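Long-range contacts in annexin A8 (Homo sapiens, PDB 1W3W), which binds calcium and acidic phospholipids and acts as an anticoagulant by indirectly inhibiting the thromboplastin-specific complex of the coagulation cascade: residues F21-Y31 with Q58-F67; E41-K50 with D314-L322. All coordinates share one frame; numbering follows the deposited sequence.

Contact 1 of 2, residues F21-Y31 with Q58-F67; sequences FNPDPDAETLY and QIAKSFKAQF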
# COMPACT_ATOMS: atom_id res chain seq x y z
N PHE A 21 -6.04 0.09 -28.64
CA PHE A 21 -4.62 -0.20 -28.43
C PHE A 21 -4.12 -1.50 -29.06
O PHE A 21 -4.65 -2.59 -28.78
CB PHE A 21 -4.35 -0.20 -26.92
CG PHE A 21 -2.92 -0.45 -26.56
CD1 PHE A 21 -1.94 0.47 -26.91
CD2 PHE A 21 -2.55 -1.60 -25.89
CE1 PHE A 21 -0.61 0.24 -26.57
CE2 PHE A 21 -1.24 -1.84 -25.56
CZ PHE A 21 -0.27 -0.92 -25.91
N ASN A 22 -3.09 -1.39 -29.89
CA ASN A 22 -2.37 -2.54 -30.44
C ASN A 22 -1.08 -2.73 -29.64
O ASN A 22 -0.18 -1.90 -29.73
CB ASN A 22 -2.04 -2.28 -31.93
CG ASN A 22 -1.19 -3.39 -32.56
OD1 ASN A 22 -1.04 -4.49 -32.01
ND2 ASN A 22 -0.64 -3.10 -33.75
N PRO A 23 -0.99 -3.81 -28.85
CA PRO A 23 0.22 -4.07 -28.04
C PRO A 23 1.45 -4.62 -28.78
O PRO A 23 2.52 -4.67 -28.18
CB PRO A 23 -0.27 -5.14 -27.06
CG PRO A 23 -1.29 -5.87 -27.82
CD PRO A 23 -2.01 -4.85 -28.64
N ASP A 24 1.29 -5.05 -30.03
CA ASP A 24 2.34 -5.77 -30.74
C ASP A 24 3.64 -4.99 -30.93
O ASP A 24 4.70 -5.52 -30.67
CB ASP A 24 1.83 -6.30 -32.10
CG ASP A 24 0.81 -7.43 -31.96
OD1 ASP A 24 0.60 -7.97 -30.84
OD2 ASP A 24 0.18 -7.86 -32.93
N PRO A 25 3.58 -3.73 -31.38
CA PRO A 25 4.81 -2.93 -31.51
C PRO A 25 5.56 -2.74 -30.21
O PRO A 25 6.78 -2.82 -30.20
CB PRO A 25 4.30 -1.57 -32.01
CG PRO A 25 2.95 -1.83 -32.59
CD PRO A 25 2.39 -3.00 -31.84
N ASP A 26 4.85 -2.49 -29.11
CA ASP A 26 5.49 -2.36 -27.80
C ASP A 26 6.21 -3.66 -27.40
O ASP A 26 7.31 -3.63 -26.88
CB ASP A 26 4.46 -1.98 -26.74
CG ASP A 26 4.07 -0.51 -26.79
OD1 ASP A 26 2.97 -0.17 -26.31
OD2 ASP A 26 4.79 0.38 -27.26
N ALA A 27 5.57 -4.80 -27.64
CA ALA A 27 6.19 -6.09 -27.36
C ALA A 27 7.47 -6.23 -28.16
O ALA A 27 8.48 -6.67 -27.66
CB ALA A 27 5.22 -7.24 -27.69
N GLU A 28 7.42 -5.82 -29.43
CA GLU A 28 8.61 -5.85 -30.28
C GLU A 28 9.71 -4.91 -29.80
O GLU A 28 10.88 -5.25 -29.85
CB GLU A 28 8.25 -5.53 -31.73
CG GLU A 28 9.33 -5.97 -32.71
CD GLU A 28 9.01 -5.57 -34.13
OE1 GLU A 28 8.80 -4.37 -34.37
OE2 GLU A 28 8.96 -6.47 -35.00
N THR A 29 9.34 -3.73 -29.31
CA THR A 29 10.33 -2.84 -28.74
C THR A 29 11.05 -3.49 -27.56
O THR A 29 12.26 -3.40 -27.45
CB THR A 29 9.66 -1.55 -28.28
OG1 THR A 29 9.13 -0.87 -29.41
CG2 THR A 29 10.69 -0.58 -27.73
N LEU A 30 10.30 -4.14 -26.68
CA LEU A 30 10.91 -4.79 -25.52
C LEU A 30 11.82 -5.95 -25.94
O LEU A 30 12.90 -6.13 -25.39
CB LEU A 30 9.84 -5.28 -24.55
CG LEU A 30 8.98 -4.21 -23.90
CD1 LEU A 30 7.89 -4.85 -23.07
CD2 LEU A 30 9.84 -3.28 -23.07
N TYR A 31 11.37 -6.73 -26.92
CA TYR A 31 12.16 -7.81 -27.48
C TYR A 31 13.52 -7.31 -27.97
O TYR A 31 14.57 -7.82 -27.58
CB TYR A 31 11.38 -8.48 -28.60
CG TYR A 31 12.11 -9.60 -29.31
CD1 TYR A 31 12.22 -10.87 -28.73
CD2 TYR A 31 12.68 -9.41 -30.57
CE1 TYR A 31 12.88 -11.92 -29.39
CE2 TYR A 31 13.35 -10.44 -31.23
CZ TYR A 31 13.44 -11.69 -30.64
OH TYR A 31 14.09 -12.72 -31.29
N GLN A 58 -1.61 -6.76 -21.84
CA GLN A 58 -1.77 -7.02 -23.27
C GLN A 58 -0.41 -7.17 -23.95
O GLN A 58 -0.22 -8.05 -24.78
CB GLN A 58 -2.56 -5.90 -23.94
CG GLN A 58 -3.98 -5.75 -23.43
CD GLN A 58 -4.70 -4.55 -24.05
OE1 GLN A 58 -4.88 -3.52 -23.40
NE2 GLN A 58 -5.12 -4.69 -25.29
N ILE A 59 0.53 -6.30 -23.59
CA ILE A 59 1.90 -6.38 -24.08
C ILE A 59 2.54 -7.73 -23.69
O ILE A 59 3.19 -8.37 -24.51
CB ILE A 59 2.73 -5.18 -23.57
CG1 ILE A 59 2.26 -3.88 -24.24
CG2 ILE A 59 4.20 -5.38 -23.89
CD1 ILE A 59 2.79 -2.64 -23.59
N ALA A 60 2.35 -8.15 -22.45
CA ALA A 60 2.88 -9.44 -21.99
C ALA A 60 2.34 -10.59 -22.82
O ALA A 60 3.10 -11.49 -23.22
CB ALA A 60 2.58 -9.65 -20.50
N LYS A 61 1.04 -10.56 -23.11
CA LYS A 61 0.42 -11.62 -23.91
C LYS A 61 0.95 -11.65 -25.34
O LYS A 61 1.25 -12.72 -25.89
CB LYS A 61 -1.10 -11.46 -23.93
CG LYS A 61 -1.83 -12.65 -24.54
CD LYS A 61 -3.32 -12.67 -24.19
CE LYS A 61 -4.20 -13.11 -25.37
NZ LYS A 61 -5.16 -14.20 -24.98
N SER A 62 1.07 -10.47 -25.95
CA SER A 62 1.63 -10.35 -27.28
C SER A 62 3.08 -10.80 -27.33
O SER A 62 3.50 -11.42 -28.29
CB SER A 62 1.52 -8.90 -27.79
OG SER A 62 2.22 -8.73 -29.01
N PHE A 63 3.84 -10.48 -26.29
CA PHE A 63 5.25 -10.84 -26.20
C PHE A 63 5.41 -12.36 -26.18
O PHE A 63 6.29 -12.89 -26.84
CB PHE A 63 5.87 -10.21 -24.95
CG PHE A 63 7.35 -10.39 -24.84
CD1 PHE A 63 7.90 -11.54 -24.24
CD2 PHE A 63 8.22 -9.40 -25.28
CE1 PHE A 63 9.28 -11.69 -24.11
CE2 PHE A 63 9.60 -9.54 -25.15
CZ PHE A 63 10.13 -10.69 -24.57
N LYS A 64 4.55 -13.06 -25.44
CA LYS A 64 4.64 -14.51 -25.33
C LYS A 64 4.19 -15.21 -26.62
O LYS A 64 4.78 -16.23 -27.02
CB LYS A 64 3.82 -15.02 -24.15
CG LYS A 64 4.19 -16.46 -23.72
CD LYS A 64 3.28 -16.97 -22.59
CE LYS A 64 3.37 -16.10 -21.33
NZ LYS A 64 2.99 -16.81 -20.06
N ALA A 65 3.15 -14.68 -27.26
CA ALA A 65 2.67 -15.23 -28.51
C ALA A 65 3.70 -15.09 -29.63
O ALA A 65 3.91 -16.04 -30.41
CB ALA A 65 1.35 -14.55 -28.92
N GLN A 66 4.37 -13.94 -29.70
CA GLN A 66 5.33 -13.63 -30.77
C GLN A 66 6.71 -14.25 -30.55
O GLN A 66 7.35 -14.67 -31.51
CB GLN A 66 5.53 -12.11 -30.90
CG GLN A 66 4.36 -11.32 -31.46
CD GLN A 66 4.75 -9.88 -31.74
OE1 GLN A 66 5.50 -9.63 -32.68
NE2 GLN A 66 4.30 -8.94 -30.91
N PHE A 67 7.18 -14.29 -29.31
CA PHE A 67 8.58 -14.60 -29.01
C PHE A 67 8.76 -15.83 -28.12
O PHE A 67 9.88 -16.24 -27.87
CB PHE A 67 9.27 -13.36 -28.42
CG PHE A 67 9.10 -12.13 -29.28
CD1 PHE A 67 9.58 -12.11 -30.59
CD2 PHE A 67 8.43 -11.00 -28.80
CE1 PHE A 67 9.41 -11.01 -31.39
CE2 PHE A 67 8.25 -9.89 -29.60
CZ PHE A 67 8.73 -9.89 -30.90

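Contact 2 of 2, residues E41-K50 with D314-L322; sequences EQAIIDVLTK and DYKNALLSL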
# COMPACT_ATOMS: atom_id res chain seq x y z
N GLU A 41 17.96 -0.24 -21.45
CA GLU A 41 17.09 -0.02 -20.30
C GLU A 41 16.13 1.13 -20.51
O GLU A 41 15.02 1.11 -20.01
CB GLU A 41 17.92 0.23 -19.04
CG GLU A 41 18.65 -1.00 -18.53
CD GLU A 41 20.10 -1.08 -19.00
OE1 GLU A 41 20.80 -2.02 -18.55
OE2 GLU A 41 20.54 -0.23 -19.80
N GLN A 42 16.56 2.14 -21.25
CA GLN A 42 15.74 3.30 -21.50
C GLN A 42 14.50 2.94 -22.30
O GLN A 42 13.43 3.46 -22.03
CB GLN A 42 16.54 4.39 -22.22
CG GLN A 42 15.79 5.71 -22.37
CD GLN A 42 15.41 6.31 -21.03
OE1 GLN A 42 14.25 6.65 -20.79
NE2 GLN A 42 16.38 6.43 -20.14
N ALA A 43 14.64 2.06 -23.29
CA ALA A 43 13.51 1.62 -24.09
C ALA A 43 12.51 0.84 -23.24
O ALA A 43 11.32 0.89 -23.49
CB ALA A 43 13.98 0.76 -25.26
N ILE A 44 13.01 0.12 -22.23
CA ILE A 44 12.14 -0.59 -21.30
C ILE A 44 11.35 0.43 -20.45
O ILE A 44 10.15 0.27 -20.29
CB ILE A 44 12.95 -1.59 -20.43
CG1 ILE A 44 13.46 -2.74 -21.32
CG2 ILE A 44 12.10 -2.15 -19.31
CD1 ILE A 44 14.58 -3.54 -20.71
N ILE A 45 12.03 1.46 -19.95
CA ILE A 45 11.38 2.56 -19.22
C ILE A 45 10.31 3.23 -20.08
O ILE A 45 9.19 3.43 -19.64
CB ILE A 45 12.43 3.60 -18.74
CG1 ILE A 45 13.35 2.99 -17.69
CG2 ILE A 45 11.75 4.88 -18.16
CD1 ILE A 45 14.54 3.89 -17.37
N ASP A 46 10.66 3.53 -21.33
CA ASP A 46 9.78 4.30 -22.21
C ASP A 46 8.51 3.57 -22.56
O ASP A 46 7.51 4.20 -22.80
CB ASP A 46 10.50 4.68 -23.51
CG ASP A 46 11.53 5.77 -23.31
OD1 ASP A 46 11.65 6.32 -22.19
OD2 ASP A 46 12.29 6.13 -24.22
N VAL A 47 8.53 2.24 -22.58
CA VAL A 47 7.31 1.48 -22.82
C VAL A 47 6.54 1.25 -21.51
O VAL A 47 5.37 1.62 -21.38
CB VAL A 47 7.62 0.13 -23.52
CG1 VAL A 47 6.39 -0.76 -23.58
CG2 VAL A 47 8.18 0.35 -24.92
N LEU A 48 7.19 0.63 -20.53
CA LEU A 48 6.44 0.13 -19.38
C LEU A 48 5.94 1.20 -18.42
O LEU A 48 4.89 1.01 -17.82
CB LEU A 48 7.24 -0.94 -18.64
CG LEU A 48 7.51 -2.15 -19.54
CD1 LEU A 48 8.37 -3.15 -18.80
CD2 LEU A 48 6.21 -2.79 -20.02
N THR A 49 6.67 2.31 -18.25
CA THR A 49 6.17 3.42 -17.40
C THR A 49 5.22 4.38 -18.09
O THR A 49 4.65 5.23 -17.42
CB THR A 49 7.30 4.25 -16.78
OG1 THR A 49 8.00 4.98 -17.81
CG2 THR A 49 8.32 3.38 -16.09
N LYS A 50 5.07 4.29 -19.41
CA LYS A 50 4.15 5.15 -20.15
C LYS A 50 2.88 4.43 -20.61
O LYS A 50 2.05 5.05 -21.25
CB LYS A 50 4.85 5.78 -21.36
CG LYS A 50 5.97 6.76 -21.00
CD LYS A 50 5.44 7.94 -20.20
CE LYS A 50 6.55 8.93 -19.79
NZ LYS A 50 6.20 9.59 -18.49
N ASP A 314 19.00 4.09 -13.52
CA ASP A 314 17.79 3.71 -14.24
C ASP A 314 16.57 3.60 -13.31
O ASP A 314 15.46 3.89 -13.71
CB ASP A 314 18.03 2.40 -14.98
CG ASP A 314 19.06 2.54 -16.08
OD1 ASP A 314 18.99 3.51 -16.86
OD2 ASP A 314 19.98 1.73 -16.23
N TYR A 315 16.80 3.16 -12.08
CA TYR A 315 15.76 3.11 -11.05
C TYR A 315 15.14 4.48 -10.84
O TYR A 315 13.93 4.64 -10.96
CB TYR A 315 16.41 2.60 -9.77
CG TYR A 315 15.56 2.57 -8.54
CD1 TYR A 315 14.30 1.98 -8.53
CD2 TYR A 315 16.07 3.07 -7.34
CE1 TYR A 315 13.55 1.94 -7.36
CE2 TYR A 315 15.34 3.02 -6.18
CZ TYR A 315 14.07 2.45 -6.19
OH TYR A 315 13.38 2.41 -5.01
N LYS A 316 15.97 5.47 -10.58
CA LYS A 316 15.52 6.86 -10.45
C LYS A 316 14.73 7.34 -11.65
O LYS A 316 13.67 7.94 -11.50
CB LYS A 316 16.71 7.79 -10.25
CG LYS A 316 16.33 9.24 -10.02
CD LYS A 316 17.12 10.16 -10.91
CE LYS A 316 18.59 10.13 -10.55
NZ LYS A 316 19.31 11.30 -11.14
N ASN A 317 15.24 7.08 -12.84
CA ASN A 317 14.60 7.60 -14.04
C ASN A 317 13.26 6.95 -14.30
O ASN A 317 12.34 7.60 -14.77
CB ASN A 317 15.53 7.49 -15.23
CG ASN A 317 16.69 8.47 -15.15
OD1 ASN A 317 16.56 9.58 -14.62
ND2 ASN A 317 17.85 8.06 -15.66
N ALA A 318 13.15 5.67 -13.97
CA ALA A 318 11.89 4.96 -14.07
C ALA A 318 10.89 5.51 -13.06
O ALA A 318 9.73 5.70 -13.38
CB ALA A 318 12.10 3.46 -13.86
N LEU A 319 11.32 5.76 -11.82
CA LEU A 319 10.41 6.31 -10.81
C LEU A 319 9.87 7.66 -11.24
O LEU A 319 8.67 7.93 -11.12
CB LEU A 319 11.08 6.43 -9.45
CG LEU A 319 11.24 5.16 -8.62
CD1 LEU A 319 12.11 5.43 -7.44
CD2 LEU A 319 9.90 4.63 -8.17
N LEU A 320 10.76 8.51 -11.76
CA LEU A 320 10.37 9.85 -12.17
C LEU A 320 9.45 9.81 -13.38
O LEU A 320 8.56 10.63 -13.48
CB LEU A 320 11.62 10.72 -12.46
CG LEU A 320 12.50 11.06 -11.25
CD1 LEU A 320 13.78 11.81 -11.68
CD2 LEU A 320 11.72 11.92 -10.25
N SER A 321 9.64 8.85 -14.28
CA SER A 321 8.77 8.68 -15.45
C SER A 321 7.35 8.33 -15.00
O SER A 321 6.37 8.86 -15.53
CB SER A 321 9.33 7.62 -16.38
OG SER A 321 8.58 7.51 -17.57
N LEU A 322 7.24 7.48 -13.98
CA LEU A 322 5.95 7.08 -13.41
C LEU A 322 5.25 8.22 -12.70
O LEU A 322 4.06 8.42 -12.87
CB LEU A 322 6.16 5.97 -12.37
CG LEU A 322 6.15 4.53 -12.86
CD1 LEU A 322 6.56 3.64 -11.71
CD2 LEU A 322 4.77 4.15 -13.40

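Contact 1 of 2, residues F21-Y31 with Q58-F67
Tyr31 and Phe67 lie face on face in an offset stack, ring centroids 3.9 Å apart and planes 9° from parallel. The Tyr31 side chain can be followed outward: CB sits over the Phe67 face, 3.8 Å from the ring centroid, in a CH-pi contact; CG lies above the middle of the same face; CD1 comes to 3.4 Å from Phe67 CG, and CE1 still covers Phe67 CD1. With chi1 at 178°, CG stands opposite the Tyr31 backbone N and the ring is laid along Phe67, whose other face is covered by CB of Gln66.

Midway, Ala27 is a knob among Ile59, Ser62, Phe63 and Gln66; its lone methyl suits helices whose axes approach to 8.3 Å at 67°. Beside it Ser62 OG donates to Asp24 OD1 at 2.6 Å, on the anti side of the carboxylate and well out of its plane, and accepts from Gln66 NE2 at 2.8 Å, near the plane of that amide. The hydroxyl thus links both side chains, and NE2 adds a weak bond to Asp24 O.

Ile59 supplies branched bulk: CG2 touches Leu30 CD1 while CD1 packs on Asp26 CB, whose carboxylate turns to a salt bridge with Arg51. Asn22 OD1 accepts from Asp24 N as a capping bond. This is the five-helix annexin repeat, in which helix 53-67 lies across the bundle of helices 24-34, 41-48, 71-78 and 81-91.

Contact 2 of 2, residues E41-K50 with D314-L322
Helix 41-48 and helix 314-322 run nearly parallel, their axes 9.9 Å apart at closest approach and 19° apart in direction, with Ile45 beside Ala318 and Thr49 beside Leu322. Ile45 is the central knob, set among Asp314, Asn317, Ala318 and Ser321. Its branching serves the position well, because one residue reaches along the neighbouring helix in two directions: CG1 meets Ala318 CB at 4.1 Å, CD1 extends to Asp314 O, and CG2 lies against Ser321 CB. The small Ala318 lets the isoleucine settle close to the helix backbone.

The two helices belong to annexin repeats 1 and 4, so the packing joins the first and last repeats of the chain, a pairing standard in the curved four-repeat disc of the annexin core. Phe83 and Leu86 of helix 81-91 widen the apolar patch, touching Ile45 and Ala318 respectively.

Toward the C-terminal ends the chemistry turns polar. Ser321 OG donates to Thr49 OG1 at 2.6 Å, and Thr49 OG1 in turn donates a hydrogen bond to Ile45 O at 2.7 Å. A chi1 of 67° holds OG1 between the backbone N and the carbonyl carbon, within range of the carbonyl of Ile45, one turn back, and directs CG2 toward Ala318 O and Leu322 CG. Ile45 O therefore receives two donors, Thr49 N and Thr49 OG1, from opposite faces of its plane. Threonine fits here because its hydroxyl and methyl serve these different surroundings.

Lys50 bends at chi2 to bring NZ to Ser321 O at 3.1 Å, tilted 29° from the carbonyl plane, with a weak bond to Ser321 OG. At the other end Glu41 CB rests 3.8 Å from Asp314 OD2; the carboxylates approach with OE2 and OD2 4.1 Å apart, a proximity that may raise the proton affinity of either acid.

Contact 1 joins helices inside repeat 1, whereas contact 2 joins repeat 1 to repeat 4, 264 residues apart in sequence. Both are partly buried, but contact 1 lies farther from the chain centre, about 29 Å against 21 Å, and buries more surface, 687 against 439 Å². The first combines an aromatic stack with a serine shared by carboxylate and amide; the second, nearly parallel, combines aliphatic packing with paired hydroxyls and a lysine. Their centres are about 17 Å apart, and helix 41-48 connects them: Val47 packs against Asp26 and Thr29, and Leu48 against Leu30. One side of this short helix thus meets the core of its own repeat, while Ile45 and Thr49 reach helix 314-322 of repeat 4.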